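Local coordinates for C381 turret protein (Sulfolobus turreted icosahedral virus, PDB 4IND) that helps form the turrets of an archaeal icosahedral virus, assembling as a pentamer of subunits built from three jelly-roll domains, at residues Y18-S23 against L141-E146; R83-N88 against E115-D120; K300-S305 against I367-V372. One frame throughout, in Å; residues are numbered along the deposited sequence.

Interaction 1 (Y18-S23 against L141-E146)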
loop_
_atom_site.group_PDB
_atom_site.type_symbol
_atom_site.label_atom_id
_atom_site.label_comp_id
_atom_site.label_asym_id
_atom_site.label_seq_id
_atom_site.Cartn_x
_atom_site.Cartn_y
_atom_site.Cartn_z
ATOM N N TYR A 18 18.806 5.306 -19.030
ATOM C CA TYR A 18 17.436 4.779 -19.172
ATOM C C TYR A 18 16.609 5.535 -20.196
ATOM O O TYR A 18 15.495 5.136 -20.534
ATOM C CB TYR A 18 16.734 4.726 -17.826
ATOM C CG TYR A 18 17.373 3.726 -16.883
ATOM C CD1 TYR A 18 16.921 2.420 -16.818
ATOM C CD2 TYR A 18 18.452 4.079 -16.079
ATOM C CE1 TYR A 18 17.498 1.495 -15.962
ATOM C CE2 TYR A 18 19.041 3.163 -15.230
ATOM C CZ TYR A 18 18.560 1.871 -15.175
ATOM O OH TYR A 18 19.131 0.957 -14.331
ATOM N N TYR A 19 17.151 6.634 -20.691
ATOM C CA TYR A 19 16.508 7.390 -21.738
ATOM C C TYR A 19 17.557 8.092 -22.594
ATOM O O TYR A 19 18.496 8.689 -22.056
ATOM C CB TYR A 19 15.553 8.424 -21.163
ATOM C CG TYR A 19 14.980 9.266 -22.281
ATOM C CD1 TYR A 19 13.936 8.788 -23.064
ATOM C CD2 TYR A 19 15.483 10.525 -22.563
ATOM C CE1 TYR A 19 13.403 9.554 -24.102
ATOM C CE2 TYR A 19 14.963 11.294 -23.600
ATOM C CZ TYR A 19 13.921 10.806 -24.362
ATOM O OH TYR A 19 13.411 11.554 -25.411
ATOM N N TYR A 20 17.392 7.998 -23.913
ATOM C CA TYR A 20 18.264 8.655 -24.875
ATOM C C TYR A 20 17.409 9.433 -25.855
ATOM O O TYR A 20 16.446 8.892 -26.403
ATOM C CB TYR A 20 19.040 7.633 -25.714
ATOM C CG TYR A 20 19.992 6.725 -24.959
ATOM C CD1 TYR A 20 21.360 7.007 -24.905
ATOM C CD2 TYR A 20 19.523 5.573 -24.348
ATOM C CE1 TYR A 20 22.237 6.169 -24.222
ATOM C CE2 TYR A 20 20.373 4.732 -23.647
ATOM C CZ TYR A 20 21.741 5.027 -23.616
ATOM O OH TYR A 20 22.574 4.192 -22.928
ATOM N N LYS A 21 17.742 10.694 -26.084
ATOM C CA LYS A 21 17.208 11.372 -27.258
ATOM C C LYS A 21 18.405 11.560 -28.166
ATOM O O LYS A 21 19.319 12.307 -27.839
ATOM C CB LYS A 21 16.588 12.728 -26.908
ATOM C CG LYS A 21 15.860 13.310 -28.132
ATOM C CD LYS A 21 14.976 14.484 -27.781
ATOM C CE LYS A 21 14.164 14.931 -29.009
ATOM N NZ LYS A 21 13.152 15.992 -28.654
ATOM N N LEU A 22 18.407 10.881 -29.301
ATOM C CA LEU A 22 19.660 10.722 -30.061
ATOM C C LEU A 22 19.998 11.916 -30.934
ATOM O O LEU A 22 21.073 11.981 -31.551
ATOM C CB LEU A 22 19.628 9.402 -30.839
ATOM C CG LEU A 22 19.525 8.207 -29.890
ATOM C CD1 LEU A 22 19.320 6.922 -30.671
ATOM C CD2 LEU A 22 20.777 8.101 -29.006
ATOM N N SER A 23 19.103 12.898 -30.937
ATOM C CA SER A 23 19.404 14.193 -31.541
ATOM C C SER A 23 20.151 15.116 -30.584
ATOM O O SER A 23 20.501 16.243 -30.955
ATOM C CB SER A 23 18.118 14.857 -32.032
ATOM O OG SER A 23 17.147 14.842 -31.012
ATOM N N LEU A 141 15.500 7.872 -33.224
ATOM C CA LEU A 141 15.314 9.198 -32.619
ATOM C C LEU A 141 15.397 9.195 -31.088
ATOM O O LEU A 141 15.962 10.125 -30.491
ATOM C CB LEU A 141 13.985 9.834 -33.049
ATOM C CG LEU A 141 13.579 9.886 -34.522
ATOM C CD1 LEU A 141 12.545 10.990 -34.756
ATOM C CD2 LEU A 141 14.755 10.068 -35.426
ATOM N N GLU A 142 14.803 8.182 -30.464
ATOM C CA GLU A 142 14.779 8.090 -28.996
ATOM C C GLU A 142 14.809 6.637 -28.589
ATOM O O GLU A 142 14.343 5.782 -29.313
ATOM C CB GLU A 142 13.536 8.750 -28.390
ATOM C CG GLU A 142 13.389 10.247 -28.622
ATOM C CD GLU A 142 12.024 10.787 -28.136
ATOM O OE1 GLU A 142 11.311 11.409 -28.958
ATOM O OE2 GLU A 142 11.680 10.623 -26.938
ATOM N N PHE A 143 15.361 6.362 -27.415
ATOM C CA PHE A 143 15.363 5.011 -26.880
ATOM C C PHE A 143 15.050 5.148 -25.407
ATOM O O PHE A 143 15.763 5.857 -24.688
ATOM C CB PHE A 143 16.721 4.343 -27.073
ATOM C CG PHE A 143 16.759 2.892 -26.624
ATOM C CD1 PHE A 143 16.360 1.871 -27.473
ATOM C CD2 PHE A 143 17.181 2.572 -25.332
ATOM C CE1 PHE A 143 16.396 0.543 -27.054
ATOM C CE2 PHE A 143 17.227 1.260 -24.898
ATOM C CZ PHE A 143 16.846 0.237 -25.758
ATOM N N SER A 144 13.990 4.467 -24.971
ATOM C CA SER A 144 13.438 4.599 -23.618
ATOM C C SER A 144 13.302 3.237 -22.936
ATOM O O SER A 144 12.745 2.296 -23.491
ATOM C CB SER A 144 12.076 5.309 -23.654
ATOM O OG SER A 144 11.390 5.195 -22.398
ATOM N N LEU A 145 13.803 3.155 -21.712
ATOM C CA LEU A 145 13.679 1.965 -20.863
ATOM C C LEU A 145 12.915 2.385 -19.635
ATOM O O LEU A 145 13.395 3.227 -18.878
ATOM C CB LEU A 145 15.075 1.526 -20.386
ATOM C CG LEU A 145 15.982 0.723 -21.298
ATOM C CD1 LEU A 145 17.463 0.848 -20.875
ATOM C CD2 LEU A 145 15.553 -0.721 -21.232
ATOM N N GLU A 146 11.728 1.833 -19.408
ATOM C CA GLU A 146 11.001 2.198 -18.185
ATOM C C GLU A 146 10.411 0.945 -17.564
ATOM O O GLU A 146 9.955 0.056 -18.269
ATOM C CB GLU A 146 9.904 3.253 -18.466
ATOM C CG GLU A 146 8.657 2.691 -19.139
ATOM C CD GLU A 146 7.370 3.479 -18.814
ATOM O OE1 GLU A 146 7.327 4.716 -19.042
ATOM O OE2 GLU A 146 6.388 2.842 -18.357
HETATM O O HOH W 1 14.991 12.614 -31.613
#
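Two torsions bring the phenol of Tyr19 and the carboxylate of Glu142 together: CG of Tyr19 is anti to its backbone N (chi1 176°), while CG of Glu142 is anti to its carbonyl carbon (chi1 -63°) and the chain runs on extended. The two side chains cross obliquely on one sheet face, and Tyr19 OH donates to Glu142 OE2 over a very short 2.5 Å. OE2 lies at the ring edge, near its plane, whereas the hydroxyl meets the carboxylate from above its plane. The ring also passes Ser144, with Tyr19 CD1 4.0 Å from Ser144 CB at the ring edge. Lys21 lies beside Glu142, its CG 4.0 Å from Glu142 CG.

The frame is an antiparallel pairing between the short strand 19-21, outermost within this chain in the four-stranded sheet of the first jelly roll, and residues 141-146. Tyr20 and Phe143 form the hydrogen-bonded pair, Tyr20 N reaching Phe143 O at 2.8 Å and Phe143 N returning to Tyr20 O at 2.9 Å. On the other sheet face their side chains run side by side, CD2 of Tyr20 3.9 Å from CD2 of Phe143; Phe31 meets the Tyr20 ring edge-to-face. Past the strand end, Leu22 N binds Leu141 O at 2.8 Å, and a water donates to both Leu141 O and Ser23 OG, which also bonds Asn13 O of the second subunit.

Lys21 NZ bonds Ala14 O and forms a salt bridge with Asp73, both of the second subunit, whose Glu74 N also donates to Glu142 OE2. With two donors on one buried oxygen and the lysine ammonium nearby, Glu142 is probably held as the anion. The chemistry implies a strand, outermost in its own chain, whose polar face is completed by the adjacent copy.

Interaction 2 (R83-N88 against E115-D120)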
loop_
_atom_site.group_PDB
_atom_site.type_symbol
_atom_site.label_atom_id
_atom_site.label_comp_id
_atom_site.label_asym_id
_atom_site.label_seq_id
_atom_site.Cartn_x
_atom_site.Cartn_y
_atom_site.Cartn_z
ATOM N N ARG A 83 10.618 1.574 -25.499
ATOM C CA ARG A 83 10.075 2.281 -26.651
ATOM C C ARG A 83 11.234 2.831 -27.469
ATOM O O ARG A 83 12.113 3.521 -26.945
ATOM C CB ARG A 83 9.113 3.385 -26.215
ATOM C CG ARG A 83 7.761 2.851 -25.667
ATOM C CD ARG A 83 6.989 3.938 -24.965
ATOM N NE ARG A 83 7.684 4.384 -23.762
ATOM C CZ ARG A 83 7.498 5.563 -23.181
ATOM N NH1 ARG A 83 6.631 6.429 -23.688
ATOM N NH2 ARG A 83 8.185 5.872 -22.093
ATOM N N ILE A 84 11.240 2.513 -28.756
ATOM C CA ILE A 84 12.231 3.097 -29.662
ATOM C C ILE A 84 11.510 3.934 -30.701
ATOM O O ILE A 84 10.754 3.394 -31.502
ATOM C CB ILE A 84 13.047 2.020 -30.395
ATOM C CG1 ILE A 84 13.441 0.887 -29.444
ATOM C CG2 ILE A 84 14.321 2.654 -31.024
ATOM C CD1 ILE A 84 14.290 -0.225 -30.102
ATOM N N LYS A 85 11.733 5.249 -30.702
ATOM C CA LYS A 85 11.110 6.094 -31.721
ATOM C C LYS A 85 11.985 6.054 -32.950
ATOM O O LYS A 85 13.172 6.411 -32.901
ATOM C CB LYS A 85 10.952 7.553 -31.266
ATOM C CG LYS A 85 10.167 8.383 -32.298
ATOM C CD LYS A 85 10.067 9.883 -31.927
ATOM C CE LYS A 85 9.147 10.105 -30.740
ATOM N NZ LYS A 85 7.755 9.706 -31.038
ATOM N N VAL A 86 11.425 5.608 -34.063
ATOM C CA VAL A 86 12.243 5.527 -35.287
ATOM C C VAL A 86 11.533 6.205 -36.446
ATOM O O VAL A 86 10.339 6.509 -36.370
ATOM C CB VAL A 86 12.577 4.065 -35.690
ATOM C CG1 VAL A 86 13.316 3.339 -34.580
ATOM C CG2 VAL A 86 11.300 3.321 -36.067
ATOM N N TYR A 87 12.269 6.446 -37.525
ATOM C CA TYR A 87 11.699 6.993 -38.735
ATOM C C TYR A 87 12.299 6.251 -39.932
ATOM O O TYR A 87 13.527 6.144 -40.078
ATOM C CB TYR A 87 11.955 8.507 -38.863
ATOM C CG TYR A 87 11.422 9.069 -40.165
ATOM C CD1 TYR A 87 10.098 9.451 -40.279
ATOM C CD2 TYR A 87 12.244 9.208 -41.288
ATOM C CE1 TYR A 87 9.598 9.964 -41.460
ATOM C CE2 TYR A 87 11.752 9.726 -42.490
ATOM C CZ TYR A 87 10.420 10.092 -42.568
ATOM O OH TYR A 87 9.892 10.600 -43.742
ATOM N N ASN A 88 11.431 5.709 -40.773
ATOM C CA ASN A 88 11.879 4.913 -41.901
ATOM C C ASN A 88 12.129 5.836 -43.087
ATOM O O ASN A 88 11.189 6.347 -43.698
ATOM C CB ASN A 88 10.822 3.864 -42.257
ATOM C CG ASN A 88 11.241 2.999 -43.446
ATOM O OD1 ASN A 88 12.398 3.047 -43.885
ATOM N ND2 ASN A 88 10.314 2.205 -43.965
ATOM N N GLU A 115 7.254 7.866 -39.335
ATOM C CA GLU A 115 7.653 7.703 -37.940
ATOM C C GLU A 115 6.985 6.439 -37.417
ATOM O O GLU A 115 5.913 6.062 -37.893
ATOM C CB GLU A 115 7.180 8.929 -37.151
ATOM C CG GLU A 115 7.638 8.971 -35.701
ATOM C CD GLU A 115 6.726 8.215 -34.754
ATOM O OE1 GLU A 115 5.589 7.870 -35.144
ATOM O OE2 GLU A 115 7.146 7.963 -33.606
ATOM N N PHE A 116 7.605 5.773 -36.448
ATOM C CA PHE A 116 7.024 4.546 -35.894
ATOM C C PHE A 116 7.556 4.319 -34.490
ATOM O O PHE A 116 8.719 4.645 -34.209
ATOM C CB PHE A 116 7.425 3.365 -36.772
ATOM C CG PHE A 116 6.742 2.061 -36.423
ATOM C CD1 PHE A 116 5.553 1.701 -37.047
ATOM C CD2 PHE A 116 7.312 1.179 -35.524
ATOM C CE1 PHE A 116 4.931 0.486 -36.756
ATOM C CE2 PHE A 116 6.701 -0.039 -35.217
ATOM C CZ PHE A 116 5.508 -0.386 -35.836
ATOM N N GLU A 117 6.719 3.760 -33.617
ATOM C CA GLU A 117 7.112 3.438 -32.243
ATOM C C GLU A 117 7.317 1.939 -32.143
ATOM O O GLU A 117 6.375 1.158 -32.259
ATOM C CB GLU A 117 6.007 3.838 -31.260
ATOM C CG GLU A 117 5.581 5.282 -31.370
ATOM C CD GLU A 117 6.539 6.181 -30.650
ATOM O OE1 GLU A 117 6.977 5.773 -29.560
ATOM O OE2 GLU A 117 6.861 7.271 -31.168
ATOM N N ILE A 118 8.556 1.526 -31.950
ATOM C CA ILE A 118 8.846 0.122 -31.682
ATOM C C ILE A 118 8.651 -0.121 -30.190
ATOM O O ILE A 118 9.337 0.493 -29.379
ATOM C CB ILE A 118 10.318 -0.210 -32.056
ATOM C CG1 ILE A 118 10.520 -0.082 -33.582
ATOM C CG2 ILE A 118 10.693 -1.606 -31.600
ATOM C CD1 ILE A 118 11.976 -0.180 -34.012
ATOM N N TYR A 119 7.731 -1.015 -29.821
ATOM C CA TYR A 119 7.568 -1.378 -28.413
ATOM C C TYR A 119 8.267 -2.695 -28.181
ATOM O O TYR A 119 8.199 -3.597 -29.020
ATOM C CB TYR A 119 6.078 -1.539 -28.048
ATOM C CG TYR A 119 5.277 -0.284 -28.233
ATOM C CD1 TYR A 119 4.972 0.547 -27.156
ATOM C CD2 TYR A 119 4.828 0.078 -29.485
ATOM C CE1 TYR A 119 4.228 1.714 -27.339
ATOM C CE2 TYR A 119 4.090 1.223 -29.668
ATOM C CZ TYR A 119 3.802 2.043 -28.601
ATOM O OH TYR A 119 3.066 3.195 -28.836
ATOM N N ASP A 120 8.914 -2.834 -27.030
ATOM C CA ASP A 120 9.554 -4.099 -26.716
ATOM C C ASP A 120 9.466 -4.362 -25.228
ATOM O O ASP A 120 9.145 -3.463 -24.428
ATOM C CB ASP A 120 11.017 -4.081 -27.174
ATOM C CG ASP A 120 11.497 -5.440 -27.637
ATOM O OD1 ASP A 120 10.923 -6.455 -27.184
ATOM O OD2 ASP A 120 12.439 -5.513 -28.475
#
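Lys85 NZ is gripped by two carboxylate oxygens of the facing strand: Glu117 OE2 at 2.6 Å and Glu115 OE2 at 3.2 Å, with Asp72 of the second subunit as a third salt-bridge partner. This salt-bridge network lies on one face of an antiparallel pair in the four-stranded sheet of the first jelly roll, where strand 114-124 is the outermost of this chain on its side. The lysine chain leaves with CG anti to the backbone N and then bends at chi3 and chi4 (-71° and -63°), which curls the ammonium back over the two glutamates. Glu117 lies alongside the lysine and offers the syn lone pair of OE2; Glu115 crosses it at about a right angle and is met from above its carboxylate plane. Glu115 OE2 and Glu117 OE2 are 2.6 Å apart.

The opposite face is apolar. Ile84 and Ile118 lie side by side as a hydrogen-bonded pair, their CB atoms 3.9 Å apart, while Val86 crosses Ile118 at about a right angle. Backbone bonds hold this register: Ile84 N to Ile118 O at 2.8 Å, and Val86 N to Phe116 O with an almost straight N-H...O angle of 174°. Ile84 and Ile118 are buried in the domain interior, Ile118 reaching on to Ile132 and Leu134, whereas Phe116 packs on Ile160 of strand 155-163. On the polar face Arg83 crosses Tyr119 obliquely, and its NH2 binds Leu75 O of the second subunit. Between the two apolar pairs, Val86 CG1 meets Ile118 CD1 at 3.8 Å.

Interaction 3 (K300-S305 against I367-V372)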
loop_
_atom_site.group_PDB
_atom_site.type_symbol
_atom_site.label_atom_id
_atom_site.label_comp_id
_atom_site.label_asym_id
_atom_site.label_seq_id
_atom_site.Cartn_x
_atom_site.Cartn_y
_atom_site.Cartn_z
ATOM N N LYS A 300 -19.366 -21.118 -1.133
ATOM C CA LYS A 300 -19.913 -20.409 0.019
ATOM C C LYS A 300 -20.868 -21.278 0.835
ATOM O O LYS A 300 -20.972 -21.139 2.047
ATOM C CB LYS A 300 -20.635 -19.134 -0.435
ATOM C CG LYS A 300 -19.802 -18.222 -1.304
ATOM C CD LYS A 300 -18.541 -17.785 -0.591
ATOM C CE LYS A 300 -18.844 -16.818 0.545
ATOM N NZ LYS A 300 -17.596 -16.199 1.095
ATOM N N TYR A 301 -21.566 -22.172 0.158
ATOM C CA TYR A 301 -22.627 -22.957 0.793
ATOM C C TYR A 301 -22.957 -24.188 -0.032
ATOM O O TYR A 301 -22.979 -24.132 -1.263
ATOM C CB TYR A 301 -23.879 -22.104 0.928
ATOM C CG TYR A 301 -25.075 -22.839 1.525
ATOM C CD1 TYR A 301 -25.177 -23.031 2.897
ATOM C CD2 TYR A 301 -26.107 -23.304 0.717
ATOM C CE1 TYR A 301 -26.283 -23.697 3.453
ATOM C CE2 TYR A 301 -27.210 -23.970 1.249
ATOM C CZ TYR A 301 -27.288 -24.166 2.620
ATOM O OH TYR A 301 -28.384 -24.817 3.164
ATOM N N ALA A 302 -23.210 -25.300 0.647
ATOM C CA ALA A 302 -23.634 -26.521 -0.027
ATOM C C ALA A 302 -24.623 -27.301 0.820
ATOM O O ALA A 302 -24.546 -27.305 2.052
ATOM C CB ALA A 302 -22.440 -27.395 -0.396
ATOM N N SER A 303 -25.554 -27.967 0.151
ATOM C CA SER A 303 -26.567 -28.746 0.841
ATOM C C SER A 303 -26.964 -29.923 -0.034
ATOM O O SER A 303 -26.928 -29.837 -1.263
ATOM C CB SER A 303 -27.786 -27.875 1.121
ATOM O OG SER A 303 -28.704 -28.554 1.940
ATOM N N VAL A 304 -27.318 -31.032 0.595
ATOM C CA VAL A 304 -27.784 -32.201 -0.154
ATOM C C VAL A 304 -29.130 -32.629 0.400
ATOM O O VAL A 304 -29.291 -32.769 1.613
ATOM C CB VAL A 304 -26.788 -33.372 -0.082
ATOM C CG1 VAL A 304 -27.361 -34.605 -0.770
ATOM C CG2 VAL A 304 -25.456 -32.970 -0.726
ATOM N N SER A 305 -30.106 -32.812 -0.489
ATOM C CA SER A 305 -31.400 -33.328 -0.092
ATOM C C SER A 305 -31.550 -34.723 -0.648
ATOM O O SER A 305 -30.941 -35.068 -1.669
ATOM C CB SER A 305 -32.528 -32.437 -0.603
ATOM O OG SER A 305 -32.483 -32.333 -2.011
ATOM N N ILE A 367 -30.158 -38.204 -5.026
ATOM C CA ILE A 367 -29.856 -37.088 -4.149
ATOM C C ILE A 367 -29.614 -35.849 -4.985
ATOM O O ILE A 367 -29.228 -35.939 -6.150
ATOM C CB ILE A 367 -28.615 -37.367 -3.307
ATOM C CG1 ILE A 367 -27.426 -37.647 -4.220
ATOM C CG2 ILE A 367 -28.848 -38.553 -2.382
ATOM C CD1 ILE A 367 -26.130 -37.850 -3.471
ATOM N N THR A 368 -29.843 -34.690 -4.390
ATOM C CA THR A 368 -29.679 -33.442 -5.109
ATOM C C THR A 368 -28.777 -32.517 -4.328
ATOM O O THR A 368 -29.054 -32.211 -3.165
ATOM C CB THR A 368 -31.029 -32.768 -5.362
ATOM O OG1 THR A 368 -31.831 -33.623 -6.188
ATOM C CG2 THR A 368 -30.837 -31.424 -6.065
ATOM N N LEU A 369 -27.689 -32.096 -4.976
ATOM C CA LEU A 369 -26.744 -31.174 -4.402
ATOM C C LEU A 369 -27.134 -29.768 -4.836
ATOM O O LEU A 369 -27.440 -29.534 -5.997
ATOM C CB LEU A 369 -25.335 -31.487 -4.916
ATOM C CG LEU A 369 -24.243 -30.471 -4.596
ATOM C CD1 LEU A 369 -23.971 -30.471 -3.113
ATOM C CD2 LEU A 369 -22.956 -30.760 -5.389
ATOM N N ILE A 370 -27.151 -28.836 -3.893
ATOM C CA ILE A 370 -27.212 -27.432 -4.253
ATOM C C ILE A 370 -25.932 -26.780 -3.757
ATOM O O ILE A 370 -25.360 -27.179 -2.731
ATOM C CB ILE A 370 -28.453 -26.713 -3.702
ATOM C CG1 ILE A 370 -28.371 -26.574 -2.190
ATOM C CG2 ILE A 370 -29.730 -27.441 -4.083
ATOM C CD1 ILE A 370 -29.678 -26.125 -1.578
ATOM N N LEU A 371 -25.479 -25.787 -4.504
ATOM C CA LEU A 371 -24.194 -25.169 -4.251
ATOM C C LEU A 371 -24.298 -23.692 -4.609
ATOM O O LEU A 371 -24.906 -23.334 -5.625
ATOM C CB LEU A 371 -23.128 -25.880 -5.085
ATOM C CG LEU A 371 -21.713 -25.316 -5.094
ATOM C CD1 LEU A 371 -21.116 -25.386 -3.698
ATOM C CD2 LEU A 371 -20.851 -26.075 -6.094
ATOM N N VAL A 372 -23.766 -22.836 -3.740
ATOM C CA VAL A 372 -23.595 -21.432 -4.070
ATOM C C VAL A 372 -22.106 -21.189 -4.163
ATOM O O VAL A 372 -21.366 -21.522 -3.236
ATOM C CB VAL A 372 -24.191 -20.513 -2.997
ATOM C CG1 VAL A 372 -23.859 -19.069 -3.324
ATOM C CG2 VAL A 372 -25.702 -20.715 -2.921
#
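Side chains alternate across this antiparallel pair, with Tyr301, Ser303 and Ser305 sharing one face with Thr368, Ile370 and Val372, and Ala302 and Val304 sharing the other with Leu369 and Leu371. On the first face Ile370 takes its crowded rotamer, CG1 between the backbone N and the carbonyl carbon (chi1 69°), which lays the branch against Ser303: Ile370 CG1 is 3.6 Å from Ser303 CB. The end of that branch, CD1, meets the edge of the Tyr301 ring at CE2, 4.3 Å away. On the second face Leu369 and Leu371 both have CG anti to the backbone N, and their CD1 methyls turn back to the partner strand. Val304 crosses Leu369 obliquely, CG2 of Val304 being 3.8 Å from CD1 of Leu369, while Leu371 CD1 packs on Tyr301 O at 3.3 Å.

The backbone sets this order. Ser303 and Ile370 bond reciprocally, Ile370 N reaching Ser303 O at 2.8 Å, and Ser305 with Thr368 repeats the pattern. At the other end Lys300 and Tyr301 both face Val372 in a classic beta bulge: Val372 O takes Lys300 N at 2.9 Å and Tyr301 N only weakly at 3.5 Å. The bulge accompanies a turned backbone at Lys300, whose psi is -32°.

Both strands lie in one sheet of the third domain's jelly roll. Strand 266-278 flanks 365-377 on its far side, strands 283-289 and 311-319 of the second sheet cover the Ala302 and Leu369 face, and Ala335 and Trp331 of the second subunit pack on Ile370 and Val372.

In the fold
Interactions 1 and 2 belong to the same four-stranded sheet: strands 138-147 and 78-88 are neighbours, so Leu141 N probably bonds Lys85 O (2.8 Å) and Phe143 packs on Ile84. Their centres are 11 Å apart, and both are mostly buried contacts with charged groups turned toward the second subunit. Interaction 3 lies about 60 Å from interaction 1, centre to centre, at the other end of the chain in the third domain, and is only partly buried. Its chemistry differs accordingly: hydroxyls and aliphatic branches replace the acid-lysine cluster and short phenol bond. All three contacts pair antiparallel strands and touch the second subunit.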